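Local atomic coordinates of occlusion-derived virus envelope protein E66 (Autographa californica nucleopolyhedrovirus, PDB entry 3VSN), a protein that cleaves non-sulfated chondroitin as a lyase of the viral envelope, is essential for oral infectivity and may digest the chondroitin sulfate barrier of the host midgut. Residues His246-Ala251 with Thr407-Pro412; Asn301-Ser306 with Ile375-Ala380; Ala347-Asp352 with Pro360-Ala365; Met398-Gly403 with Phe434-Asn439. One frame throughout, in Å; residues are numbered along the deposited sequence.

Contact 1 (His246-Ala251 with Thr407-Pro412); sequences HIDVRA and TQSFRP
Asp248 holds CG between its own backbone N and carbonyl carbon (chi1 63°), and Arg411 folds back at chi2 (-70°); these two turns bring a carboxylate up to the edge of a guanidinium group. In this alpha/alpha-toroid and beta-sandwich lyase the salt bridge joins residues flanking two short strands: Asp248 just before 249-250, the outermost strand of a small mixed sheet, and Arg411 just after 408-410, the antiparallel partner of 349-351. Arg411 NE gives its hydrogen to Asp248 OD2 at 2.7 Å in a nearly straight bond (170°). OD2 lies close to the guanidinium plane and is met on its anti side, while the two flat groups are steeply inclined to each other. Arg411 NH1 has a second partner in the backbone O of Asn344.

Ser409 lies between this bridge and the catalytic end of the contact. Its CB packs on Val249 CG2 at 3.7 Å, and its OG accepts from two waters. Further along, His246, a proton acceptor in catalysis, brings its ring near Thr407, with ND1 and OG1 4.0 Å apart; the polar partner of ND1 is Glu350. Thr407 also touches Arg300, the transition-state stabiliser, so this end borders the active site. Of the two waters on Ser409 OG, water 2 also donates to Asp248 OD2 at 2.6 Å, and water 1 to His246 O, likewise at 2.6 Å.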
loop_
_atom_site.group_PDB
_atom_site.type_symbol
_atom_site.label_atom_id
_atom_site.label_comp_id
_atom_site.label_asym_id
_atom_site.label_seq_id
_atom_site.Cartn_x
_atom_site.Cartn_y
_atom_site.Cartn_z
ATOM N N HIS A 246 11.024 -9.700 -0.104
ATOM C CA HIS A 246 11.204 -10.928 0.681
ATOM C C HIS A 246 10.808 -12.155 -0.104
ATOM O O HIS A 246 10.162 -13.069 0.416
ATOM C CB HIS A 246 10.448 -10.835 2.008
ATOM C CG HIS A 246 11.076 -9.887 3.003
ATOM N ND1 HIS A 246 10.772 -9.910 4.313
ATOM C CD2 HIS A 246 12.037 -8.886 2.840
ATOM C CE1 HIS A 246 11.482 -8.964 4.956
ATOM N NE2 HIS A 246 12.256 -8.339 4.053
ATOM N N ILE A 247 11.211 -12.157 -1.375
ATOM C CA ILE A 247 10.966 -13.226 -2.354
ATOM C C ILE A 247 9.519 -13.298 -2.857
ATOM O O ILE A 247 9.298 -13.305 -4.066
ATOM C CB ILE A 247 11.479 -14.623 -1.906
ATOM C CG1 ILE A 247 12.922 -14.536 -1.386
ATOM C CG2 ILE A 247 11.409 -15.611 -3.067
ATOM C CD1 ILE A 247 13.340 -15.701 -0.508
ATOM N N ASP A 248 8.545 -13.332 -1.947
ATOM C CA ASP A 248 7.153 -13.591 -2.341
ATOM C C ASP A 248 6.081 -12.809 -1.565
ATOM O O ASP A 248 4.918 -13.214 -1.539
ATOM C CB ASP A 248 6.866 -15.100 -2.273
ATOM C CG ASP A 248 6.997 -15.667 -0.860
ATOM O OD1 ASP A 248 7.314 -14.916 0.084
ATOM O OD2 ASP A 248 6.768 -16.880 -0.690
ATOM N N VAL A 249 6.470 -11.696 -0.943
ATOM C CA VAL A 249 5.531 -10.891 -0.150
ATOM C C VAL A 249 5.163 -9.601 -0.890
ATOM O O VAL A 249 6.045 -8.884 -1.369
ATOM C CB VAL A 249 6.100 -10.560 1.260
ATOM C CG1 VAL A 249 5.054 -9.877 2.132
ATOM C CG2 VAL A 249 6.600 -11.823 1.953
ATOM N N ARG A 250 3.862 -9.315 -0.998
ATOM C CA ARG A 250 3.405 -7.992 -1.445
ATOM C C ARG A 250 3.795 -6.980 -0.364
ATOM O O ARG A 250 3.269 -7.031 0.748
ATOM C CB ARG A 250 1.886 -7.968 -1.674
ATOM C CG ARG A 250 1.373 -8.942 -2.731
ATOM C CD ARG A 250 -0.155 -8.935 -2.797
ATOM N NE ARG A 250 -0.664 -10.089 -3.538
ATOM C CZ ARG A 250 -0.857 -11.300 -3.016
ATOM N NH1 ARG A 250 -0.604 -11.529 -1.734
ATOM N NH2 ARG A 250 -1.314 -12.289 -3.778
ATOM N N ALA A 251 4.722 -6.076 -0.684
ATOM C CA ALA A 251 5.325 -5.199 0.329
ATOM C C ALA A 251 5.876 -3.905 -0.268
ATOM O O ALA A 251 6.901 -3.915 -0.955
ATOM C CB ALA A 251 6.428 -5.938 1.071
ATOM N N THR A 407 11.755 -13.109 10.173
ATOM C CA THR A 407 10.496 -13.187 9.431
ATOM C C THR A 407 10.249 -14.565 8.829
ATOM O O THR A 407 11.187 -15.325 8.581
ATOM C CB THR A 407 10.444 -12.160 8.281
ATOM O OG1 THR A 407 11.538 -12.391 7.383
ATOM C CG2 THR A 407 10.507 -10.734 8.814
ATOM N N GLN A 408 8.974 -14.876 8.609
ATOM C CA GLN A 408 8.571 -16.044 7.835
ATOM C C GLN A 408 7.304 -15.719 7.055
ATOM O O GLN A 408 6.356 -15.156 7.605
ATOM C CB GLN A 408 8.336 -17.268 8.727
ATOM C CG GLN A 408 7.997 -18.530 7.936
ATOM C CD GLN A 408 7.805 -19.770 8.793
ATOM O OE1 GLN A 408 7.936 -19.729 10.014
ATOM N NE2 GLN A 408 7.487 -20.887 8.145
ATOM N N SER A 409 7.303 -16.076 5.775
ATOM C CA SER A 409 6.132 -15.911 4.926
ATOM C C SER A 409 5.491 -17.262 4.612
ATOM O O SER A 409 6.166 -18.297 4.621
ATOM C CB SER A 409 6.498 -15.161 3.643
ATOM O OG SER A 409 7.352 -15.937 2.823
ATOM N N PHE A 410 4.188 -17.240 4.337
ATOM C CA PHE A 410 3.404 -18.460 4.185
ATOM C C PHE A 410 2.624 -18.451 2.879
ATOM O O PHE A 410 1.895 -17.495 2.592
ATOM C CB PHE A 410 2.447 -18.622 5.379
ATOM C CG PHE A 410 3.141 -18.604 6.712
ATOM C CD1 PHE A 410 3.531 -19.792 7.320
ATOM C CD2 PHE A 410 3.430 -17.399 7.348
ATOM C CE1 PHE A 410 4.188 -19.779 8.543
ATOM C CE2 PHE A 410 4.092 -17.380 8.568
ATOM C CZ PHE A 410 4.469 -18.570 9.167
ATOM N N ARG A 411 2.794 -19.514 2.092
ATOM C CA ARG A 411 2.024 -19.721 0.865
ATOM C C ARG A 411 0.690 -20.373 1.204
ATOM O O ARG A 411 0.625 -21.198 2.117
ATOM C CB ARG A 411 2.772 -20.629 -0.121
ATOM C CG ARG A 411 4.095 -20.089 -0.642
ATOM C CD ARG A 411 3.913 -18.908 -1.582
ATOM N NE ARG A 411 5.190 -18.528 -2.178
ATOM C CZ ARG A 411 5.673 -19.032 -3.310
ATOM N NH1 ARG A 411 4.983 -19.939 -3.997
ATOM N NH2 ARG A 411 6.852 -18.624 -3.759
ATOM N N PRO A 412 -0.378 -20.018 0.465
ATOM C CA PRO A 412 -1.672 -20.652 0.693
ATOM C C PRO A 412 -1.698 -22.063 0.104
ATOM O O PRO A 412 -1.024 -22.323 -0.892
ATOM C CB PRO A 412 -2.635 -19.740 -0.068
ATOM C CG PRO A 412 -1.815 -19.202 -1.197
ATOM C CD PRO A 412 -0.429 -19.035 -0.638
HETATM O O HOH W 1 9.759 -15.036 2.138
HETATM O O HOH W 2 6.776 -18.246 1.539
#

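Contact 2 (Asn301-Ser306 with Ile375-Ala380); sequences NGTLYS and IINYNA
The amide of Asn377 bonds the hydroxyl of Thr303 and the backbone N of Leu304. Its ND2 donates to Thr303 OG1 at 2.9 Å, an almost straight bond (169°) with the oxygen lying in the amide plane. Its OD1 accepts from Leu304 N at 3.0 Å and, from the other face of the amide, from Tyr378 N, which sits above the carbonyl plane. The two bonds to residues 303 and 304 fix the rotation of the amide; the one from Tyr378 N, off that plane, adds little to this. Thr303 OG1, carried anti to its backbone N (chi1 178°), also accepts from Tyr305 N at 3.3 Å, which makes an ST turn. Water 3 adds a bridge by donating to Gly302 O and Tyr378 O.

The apolar part is built round Leu304, whose CG approaches Tyr378 CE2 obliquely to the ring at 3.7 Å while its CD1 meets Ile375 CG2 at 3.9 Å. The same CG2 touches Tyr305 CD1 at 3.8 Å, where the two side chains cross at about a right angle.

Neither segment is regular strand, yet they run nearly antiparallel (167°). Residues 301-306 directly follow the transition-state stabiliser Arg300 in the loop between helix 276-284 and strand 318-322; 375-380 lie between strands 367-370 and 390-391. Leu304 and Tyr378 both rest on Trp369 of strand 367-370, and Tyr378 OH reaches on to Glu386.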
loop_
_atom_site.group_PDB
_atom_site.type_symbol
_atom_site.label_atom_id
_atom_site.label_comp_id
_atom_site.label_asym_id
_atom_site.label_seq_id
_atom_site.Cartn_x
_atom_site.Cartn_y
_atom_site.Cartn_z
ATOM N N ASN A 301 2.894 -4.989 10.998
ATOM C CA ASN A 301 2.117 -4.573 12.177
ATOM C C ASN A 301 0.622 -4.409 11.881
ATOM O O ASN A 301 -0.206 -4.384 12.795
ATOM C CB ASN A 301 2.687 -3.287 12.789
ATOM C CG ASN A 301 2.640 -2.111 11.833
ATOM O OD1 ASN A 301 2.954 -2.243 10.653
ATOM N ND2 ASN A 301 2.251 -0.948 12.344
ATOM N N GLY A 302 0.285 -4.310 10.599
ATOM C CA GLY A 302 -1.101 -4.131 10.182
ATOM C C GLY A 302 -1.439 -2.659 10.167
ATOM O O GLY A 302 -1.704 -2.063 11.214
ATOM N N THR A 303 -1.416 -2.073 8.974
ATOM C CA THR A 303 -1.645 -0.643 8.810
ATOM C C THR A 303 -2.363 -0.351 7.494
ATOM O O THR A 303 -2.133 -1.032 6.490
ATOM C CB THR A 303 -0.321 0.158 8.892
ATOM O OG1 THR A 303 -0.580 1.548 8.673
ATOM C CG2 THR A 303 0.706 -0.336 7.862
ATOM N N LEU A 304 -3.235 0.654 7.513
ATOM C CA LEU A 304 -3.940 1.089 6.307
ATOM C C LEU A 304 -3.520 2.490 5.855
ATOM O O LEU A 304 -4.196 3.106 5.032
ATOM C CB LEU A 304 -5.466 1.025 6.502
ATOM C CG LEU A 304 -6.146 1.633 7.740
ATOM C CD1 LEU A 304 -5.854 3.117 7.940
ATOM C CD2 LEU A 304 -7.651 1.397 7.676
ATOM N N TYR A 305 -2.408 2.989 6.388
ATOM C CA TYR A 305 -2.030 4.380 6.162
ATOM C C TYR A 305 -0.535 4.581 5.977
ATOM O O TYR A 305 0.275 3.963 6.665
ATOM C CB TYR A 305 -2.545 5.255 7.314
ATOM C CG TYR A 305 -2.195 6.728 7.208
ATOM C CD1 TYR A 305 -2.863 7.563 6.310
ATOM C CD2 TYR A 305 -1.206 7.286 8.018
ATOM C CE1 TYR A 305 -2.548 8.909 6.213
ATOM C CE2 TYR A 305 -0.885 8.632 7.930
ATOM C CZ TYR A 305 -1.559 9.437 7.030
ATOM O OH TYR A 305 -1.243 10.774 6.941
ATOM N N SER A 306 -0.195 5.449 5.029
ATOM C CA SER A 306 1.157 5.961 4.851
ATOM C C SER A 306 1.052 7.476 4.758
ATOM O O SER A 306 0.235 7.997 3.993
ATOM C CB SER A 306 1.787 5.406 3.573
ATOM O OG SER A 306 2.942 6.155 3.210
ATOM N N ILE A 375 -9.392 8.786 9.215
ATOM C CA ILE A 375 -8.434 7.705 9.013
ATOM C C ILE A 375 -8.120 7.087 10.376
ATOM O O ILE A 375 -7.294 7.595 11.135
ATOM C CB ILE A 375 -7.148 8.161 8.276
ATOM C CG1 ILE A 375 -7.506 8.764 6.908
ATOM C CG2 ILE A 375 -6.189 6.985 8.108
ATOM C CD1 ILE A 375 -6.351 9.420 6.176
ATOM N N ILE A 376 -8.821 6.003 10.684
ATOM C CA ILE A 376 -8.613 5.273 11.928
ATOM C C ILE A 376 -7.718 4.089 11.604
ATOM O O ILE A 376 -8.139 3.178 10.892
ATOM C CB ILE A 376 -9.947 4.769 12.523
ATOM C CG1 ILE A 376 -10.935 5.932 12.681
ATOM C CG2 ILE A 376 -9.709 4.036 13.844
ATOM C CD1 ILE A 376 -12.362 5.506 12.969
ATOM N N ASN A 377 -6.482 4.114 12.100
ATOM C CA ASN A 377 -5.555 3.014 11.846
ATOM C C ASN A 377 -5.698 1.937 12.915
ATOM O O ASN A 377 -6.244 2.193 13.987
ATOM C CB ASN A 377 -4.106 3.510 11.759
ATOM C CG ASN A 377 -3.263 2.699 10.782
ATOM O OD1 ASN A 377 -3.698 1.668 10.264
ATOM N ND2 ASN A 377 -2.046 3.169 10.527
ATOM N N TYR A 378 -5.216 0.735 12.612
ATOM C CA TYR A 378 -5.326 -0.396 13.532
ATOM C C TYR A 378 -4.338 -0.291 14.690
ATOM O O TYR A 378 -3.304 0.371 14.584
ATOM C CB TYR A 378 -5.112 -1.720 12.786
ATOM C CG TYR A 378 -5.992 -1.873 11.566
ATOM C CD1 TYR A 378 -7.329 -2.264 11.690
ATOM C CD2 TYR A 378 -5.494 -1.617 10.288
ATOM C CE1 TYR A 378 -8.141 -2.398 10.575
ATOM C CE2 TYR A 378 -6.300 -1.749 9.165
ATOM C CZ TYR A 378 -7.622 -2.134 9.318
ATOM O OH TYR A 378 -8.421 -2.264 8.211
ATOM N N ASN A 379 -4.683 -0.934 15.802
ATOM C CA ASN A 379 -3.737 -1.188 16.880
ATOM C C ASN A 379 -3.807 -2.669 17.277
ATOM O O ASN A 379 -4.574 -3.431 16.680
ATOM C CB ASN A 379 -3.967 -0.238 18.072
ATOM C CG ASN A 379 -5.359 -0.361 18.671
ATOM O OD1 ASN A 379 -5.763 -1.433 19.114
ATOM N ND2 ASN A 379 -6.089 0.745 18.705
ATOM N N ALA A 380 -3.014 -3.079 18.266
ATOM C CA ALA A 380 -2.954 -4.491 18.679
ATOM C C ALA A 380 -4.316 -5.086 19.056
ATOM O O ALA A 380 -4.531 -6.286 18.903
ATOM C CB ALA A 380 -1.957 -4.676 19.816
HETATM O O HOH W 3 -1.474 0.461 12.525
#

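Contact 3 (Ala347-Asp352 with Pro360-Ala365); sequences AYYESD and PLWTMA
Tyr348 O accepts a hydrogen bond of 2.7 Å from water 4, which also donates to Trp362 O at 2.9 Å and so links the backbone of 347-352 to that of helix 359-364. The same carbonyl oxygen lies at the edge of the Trp362 ring, near its plane.

Aromatic packing carries most of the rest. Tyr349 holds its ring anti to the backbone N (chi1 -174°), which sends the CD1 edge onto one face of the indole in an edge-to-face (T-shaped) pair. The centroid of its ring is 5.3 Å from that of the six-membered ring of Trp362, with the planes at 77°. CD1 comes down toward the rim of the indole, 3.7 Å from Trp362 CE3. One residue on, Glu350 N comes within 3.4 Å of Trp362 CZ3. Beside the tryptophan, Thr363 CG2 packs obliquely against the Tyr348 ring, 3.5 Å from CD2, while Thr363 OG1 bonds back to Ala359 O within the helix.

No direct hydrogen bond joins the two segments. The polar ends lead elsewhere: Tyr349 OH to Gln358, and the carboxylate of Glu350, important for catalysis, to Arg300 and His246. The chemistry is thus buried and mostly aromatic, with the indole lying along the strand that carries Glu350, whose carboxylate is gripped by residues outside this contact.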
loop_
_atom_site.group_PDB
_atom_site.type_symbol
_atom_site.label_atom_id
_atom_site.label_comp_id
_atom_site.label_asym_id
_atom_site.label_seq_id
_atom_site.Cartn_x
_atom_site.Cartn_y
_atom_site.Cartn_z
ATOM N N ALA A 347 3.038 -15.267 -1.066
ATOM C CA ALA A 347 2.661 -15.392 0.336
ATOM C C ALA A 347 1.320 -14.714 0.584
ATOM O O ALA A 347 1.039 -13.657 0.018
ATOM C CB ALA A 347 3.729 -14.782 1.233
ATOM N N TYR A 348 0.487 -15.334 1.413
ATOM C CA TYR A 348 -0.729 -14.675 1.877
ATOM C C TYR A 348 -0.457 -13.916 3.171
ATOM O O TYR A 348 -1.261 -13.085 3.591
ATOM C CB TYR A 348 -1.887 -15.671 2.047
ATOM C CG TYR A 348 -1.771 -16.619 3.228
ATOM C CD1 TYR A 348 -1.222 -17.892 3.073
ATOM C CD2 TYR A 348 -2.234 -16.251 4.495
ATOM C CE1 TYR A 348 -1.130 -18.770 4.147
ATOM C CE2 TYR A 348 -2.146 -17.118 5.574
ATOM C CZ TYR A 348 -1.591 -18.373 5.394
ATOM O OH TYR A 348 -1.506 -19.230 6.463
ATOM N N TYR A 349 0.686 -14.200 3.795
ATOM C CA TYR A 349 1.024 -13.589 5.075
ATOM C C TYR A 349 2.517 -13.666 5.376
ATOM O O TYR A 349 3.204 -14.582 4.921
ATOM C CB TYR A 349 0.218 -14.241 6.209
ATOM C CG TYR A 349 0.405 -13.579 7.558
ATOM C CD1 TYR A 349 0.177 -12.215 7.724
ATOM C CD2 TYR A 349 0.806 -14.320 8.670
ATOM C CE1 TYR A 349 0.351 -11.605 8.956
ATOM C CE2 TYR A 349 0.971 -13.718 9.910
ATOM C CZ TYR A 349 0.741 -12.365 10.046
ATOM O OH TYR A 349 0.909 -11.757 11.270
ATOM N N GLU A 350 3.004 -12.686 6.133
ATOM C CA GLU A 350 4.358 -12.705 6.670
ATOM C C GLU A 350 4.303 -12.256 8.126
ATOM O O GLU A 350 3.714 -11.222 8.438
ATOM C CB GLU A 350 5.285 -11.788 5.863
ATOM C CG GLU A 350 6.764 -11.971 6.181
ATOM C CD GLU A 350 7.639 -10.875 5.599
ATOM O OE1 GLU A 350 7.261 -9.692 5.695
ATOM O OE2 GLU A 350 8.713 -11.197 5.053
ATOM N N SER A 351 4.905 -13.050 9.007
ATOM C CA SER A 351 4.973 -12.727 10.431
ATOM C C SER A 351 6.413 -12.499 10.891
ATOM O O SER A 351 7.363 -12.798 10.166
ATOM C CB SER A 351 4.330 -13.840 11.260
ATOM O OG SER A 351 4.959 -15.088 11.016
ATOM N N ASP A 352 6.558 -11.960 12.099
ATOM C CA ASP A 352 7.865 -11.779 12.732
ATOM C C ASP A 352 7.731 -12.060 14.239
ATOM O O ASP A 352 6.629 -12.362 14.701
ATOM C CB ASP A 352 8.433 -10.379 12.422
ATOM C CG ASP A 352 7.556 -9.244 12.940
ATOM O OD1 ASP A 352 7.262 -9.210 14.153
ATOM O OD2 ASP A 352 7.183 -8.362 12.134
ATOM N N PRO A 360 -5.579 -12.544 9.149
ATOM C CA PRO A 360 -6.965 -12.310 8.734
ATOM C C PRO A 360 -7.179 -10.981 8.000
ATOM O O PRO A 360 -7.888 -10.953 6.990
ATOM C CB PRO A 360 -7.736 -12.351 10.055
ATOM C CG PRO A 360 -6.936 -13.304 10.887
ATOM C CD PRO A 360 -5.508 -12.941 10.570
ATOM N N LEU A 361 -6.550 -9.911 8.482
ATOM C CA LEU A 361 -6.634 -8.597 7.836
ATOM C C LEU A 361 -6.048 -8.608 6.419
ATOM O O LEU A 361 -6.615 -8.008 5.504
ATOM C CB LEU A 361 -5.946 -7.523 8.697
ATOM C CG LEU A 361 -5.994 -6.060 8.235
ATOM C CD1 LEU A 361 -7.420 -5.524 8.204
ATOM C CD2 LEU A 361 -5.117 -5.196 9.127
ATOM N N TRP A 362 -4.932 -9.310 6.238
ATOM C CA TRP A 362 -4.276 -9.407 4.928
ATOM C C TRP A 362 -5.024 -10.240 3.923
ATOM O O TRP A 362 -4.847 -10.070 2.713
ATOM C CB TRP A 362 -2.874 -9.981 5.082
ATOM C CG TRP A 362 -1.843 -9.023 5.635
ATOM C CD1 TRP A 362 -2.047 -7.894 6.428
ATOM C CD2 TRP A 362 -0.388 -9.115 5.470
ATOM N NE1 TRP A 362 -0.849 -7.291 6.740
ATOM C CE2 TRP A 362 0.183 -7.976 6.200
ATOM C CE3 TRP A 362 0.466 -9.990 4.806
ATOM C CZ2 TRP A 362 1.552 -7.748 6.252
ATOM C CZ3 TRP A 362 1.846 -9.754 4.869
ATOM C CH2 TRP A 362 2.374 -8.661 5.578
ATOM N N THR A 363 -5.850 -11.161 4.405
ATOM C CA THR A 363 -6.500 -12.135 3.531
ATOM C C THR A 363 -7.997 -11.912 3.350
ATOM O O THR A 363 -8.585 -12.402 2.384
ATOM C CB THR A 363 -6.291 -13.575 4.039
ATOM O OG1 THR A 363 -6.796 -13.697 5.376
ATOM C CG2 THR A 363 -4.810 -13.943 4.012
ATOM N N MET A 364 -8.618 -11.179 4.270
ATOM C CA MET A 364 -10.076 -11.102 4.289
ATOM C C MET A 364 -10.667 -9.697 4.412
ATOM O O MET A 364 -11.885 -9.555 4.535
ATOM C CB MET A 364 -10.636 -12.021 5.383
ATOM C CG MET A 364 -10.494 -13.500 5.068
ATOM S SD MET A 364 -11.101 -14.559 6.395
ATOM C CE MET A 364 -9.708 -14.533 7.520
ATOM N N ALA A 365 -9.826 -8.661 4.377
ATOM C CA ALA A 365 -10.341 -7.286 4.376
ATOM C C ALA A 365 -11.183 -7.058 3.123
ATOM O O ALA A 365 -10.697 -7.218 2.002
ATOM C CB ALA A 365 -9.212 -6.268 4.453
HETATM O O HOH W 4 -2.502 -11.540 1.715
#

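Contact 4 (Met398-Gly403 with Phe434-Asn439); sequences MRIPSG and FAEMNN
Met398 and Ile400 both reach the thioether chain of Met437, though with quite different shapes. Met398 leaves the backbone with CG anti to N and then bends twice, at chi2 (60°) and chi3 (72°), which lays its CG and SD along Met437. Its CG lies 3.8 Å from Met437 CG, and its SD comes near Met437 CA. Ile400 takes the straighter path: CG1 is anti to the carbonyl carbon and the chain runs on extended, bringing CD1 to within 3.6 Å of Met437 CG. Its other branch, CG2, packs on Glu436 CB at 3.8 Å.

Residues 434-439 make the turn of a beta hairpin between strands 426-434 and 440-449, neighbours in an antiparallel sheet of the beta-sandwich part of the lyase; the loop 398-403 lies against that turn. Helix 359-364 adjoins both, with Met398 on Pro360 and Met437 on Thr363.

Glu436 kinks at chi2 (81°), which turns its carboxylate away from Ile400 toward Tyr348 OH. Met437 in turn bends at chi3, placing its CE methyl over one face of the Phe434 ring. Between the backbones, water 5 donates to Arg399 O at 2.7 Å and to Glu436 O at 2.6 Å.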
loop_
_atom_site.group_PDB
_atom_site.type_symbol
_atom_site.label_atom_id
_atom_site.label_comp_id
_atom_site.label_asym_id
_atom_site.label_seq_id
_atom_site.Cartn_x
_atom_site.Cartn_y
_atom_site.Cartn_z
ATOM N N MET A 398 -6.202 -14.692 15.791
ATOM C CA MET A 398 -5.652 -15.779 14.994
ATOM C C MET A 398 -4.157 -15.546 14.816
ATOM O O MET A 398 -3.752 -14.585 14.162
ATOM C CB MET A 398 -6.370 -15.867 13.638
ATOM C CG MET A 398 -5.766 -16.857 12.644
ATOM S SD MET A 398 -5.716 -18.579 13.195
ATOM C CE MET A 398 -7.448 -19.036 13.121
ATOM N N ARG A 399 -3.349 -16.422 15.412
ATOM C CA ARG A 399 -1.893 -16.267 15.422
ATOM C C ARG A 399 -1.215 -17.217 14.452
ATOM O O ARG A 399 -1.542 -18.403 14.415
ATOM C CB ARG A 399 -1.327 -16.523 16.821
ATOM C CG ARG A 399 -1.850 -15.594 17.898
ATOM C CD ARG A 399 -0.987 -15.653 19.151
ATOM N NE ARG A 399 -1.484 -14.722 20.162
ATOM C CZ ARG A 399 -1.094 -13.455 20.278
ATOM N NH1 ARG A 399 -0.176 -12.953 19.459
ATOM N NH2 ARG A 399 -1.618 -12.690 21.228
ATOM N N ILE A 400 -0.275 -16.692 13.668
ATOM C CA ILE A 400 0.595 -17.521 12.827
ATOM C C ILE A 400 2.050 -17.134 13.116
ATOM O O ILE A 400 2.638 -16.324 12.393
ATOM C CB ILE A 400 0.277 -17.389 11.314
ATOM C CG1 ILE A 400 -1.215 -17.612 11.037
ATOM C CG2 ILE A 400 1.128 -18.362 10.499
ATOM C CD1 ILE A 400 -1.600 -17.451 9.581
ATOM N N PRO A 401 2.633 -17.710 14.188
ATOM C CA PRO A 401 3.964 -17.310 14.654
ATOM C C PRO A 401 5.056 -17.563 13.628
ATOM O O PRO A 401 4.961 -18.501 12.834
ATOM C CB PRO A 401 4.197 -18.203 15.884
ATOM C CG PRO A 401 2.843 -18.688 16.284
ATOM C CD PRO A 401 2.088 -18.818 14.994
ATOM N N SER A 402 6.075 -16.712 13.643
ATOM C CA SER A 402 7.262 -16.917 12.829
ATOM C C SER A 402 8.030 -18.121 13.372
ATOM O O SER A 402 8.277 -18.214 14.575
ATOM C CB SER A 402 8.138 -15.664 12.848
ATOM O OG SER A 402 9.344 -15.874 12.136
ATOM N N GLY A 403 8.382 -19.046 12.484
ATOM C CA GLY A 403 9.127 -20.247 12.865
ATOM C C GLY A 403 10.628 -20.026 12.846
ATOM O O GLY A 403 11.400 -20.945 13.125
ATOM N N PHE A 434 -6.103 -21.892 3.634
ATOM C CA PHE A 434 -4.956 -21.521 4.453
ATOM C C PHE A 434 -4.714 -22.559 5.550
ATOM O O PHE A 434 -5.454 -22.609 6.540
ATOM C CB PHE A 434 -5.177 -20.141 5.087
ATOM C CG PHE A 434 -5.698 -19.094 4.130
ATOM C CD1 PHE A 434 -4.824 -18.364 3.332
ATOM C CD2 PHE A 434 -7.064 -18.816 4.052
ATOM C CE1 PHE A 434 -5.297 -17.386 2.466
ATOM C CE2 PHE A 434 -7.543 -17.841 3.187
ATOM C CZ PHE A 434 -6.658 -17.123 2.395
ATOM N N ALA A 435 -3.680 -23.381 5.371
ATOM C CA ALA A 435 -3.332 -24.427 6.337
ATOM C C ALA A 435 -3.113 -23.877 7.751
ATOM O O ALA A 435 -3.567 -24.474 8.727
ATOM C CB ALA A 435 -2.107 -25.209 5.872
ATOM N N GLU A 436 -2.448 -22.727 7.846
ATOM C CA GLU A 436 -2.065 -22.148 9.139
ATOM C C GLU A 436 -3.207 -21.431 9.866
ATOM O O GLU A 436 -3.063 -21.049 11.028
ATOM C CB GLU A 436 -0.863 -21.206 8.974
ATOM C CG GLU A 436 0.411 -21.870 8.461
ATOM C CD GLU A 436 0.435 -22.071 6.950
ATOM O OE1 GLU A 436 -0.456 -21.556 6.240
ATOM O OE2 GLU A 436 1.358 -22.753 6.465
ATOM N N MET A 437 -4.333 -21.238 9.184
ATOM C CA MET A 437 -5.522 -20.679 9.828
ATOM C C MET A 437 -6.596 -21.750 9.988
ATOM O O MET A 437 -7.765 -21.532 9.650
ATOM C CB MET A 437 -6.050 -19.454 9.066
ATOM C CG MET A 437 -5.135 -18.239 9.172
ATOM S SD MET A 437 -5.868 -16.669 8.658
ATOM C CE MET A 437 -6.014 -16.919 6.892
ATOM N N ASN A 438 -6.183 -22.909 10.509
ATOM C CA ASN A 438 -7.099 -24.012 10.804
ATOM C C ASN A 438 -7.780 -24.574 9.543
ATOM O O ASN A 438 -8.947 -24.980 9.578
ATOM C CB ASN A 438 -8.131 -23.546 11.846
ATOM C CG ASN A 438 -8.986 -24.672 12.380
ATOM O OD1 ASN A 438 -8.515 -25.791 12.561
ATOM N ND2 ASN A 438 -10.258 -24.376 12.638
ATOM N N ASN A 439 -7.036 -24.597 8.435
ATOM C CA ASN A 439 -7.557 -25.026 7.125
ATOM C C ASN A 439 -8.766 -24.222 6.637
ATOM O O ASN A 439 -9.609 -24.743 5.897
ATOM C CB ASN A 439 -7.857 -26.538 7.094
ATOM C CG ASN A 439 -6.635 -27.381 6.758
ATOM O OD1 ASN A 439 -6.573 -28.562 7.103
ATOM N ND2 ASN A 439 -5.667 -26.787 6.071
HETATM O O HOH W 5 -2.696 -20.720 13.552
#

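From the N terminus the chain passes the helical toroid and opens contact 1 at 246-251, contact 2 at 301-306 and contact 3 at 347-352. Contact 3 closes first, a short loop ending at helix 359-364; contact 2 closes round it at 375-380. Contact 4 opens at 398-403 before contact 1 closes at 407-412, so these two cross, and contact 4 ends at 434-439. Contact 1 thus encloses contacts 2 and 3. It ties the end of the helical part to the later chain, and contact 4 ties a loop to a hairpin of the beta-sandwich. Strands 349-351 and 408-410 pair, joining contacts 3 and 1; Tyr378 and Leu361 touch between contacts 2 and 3.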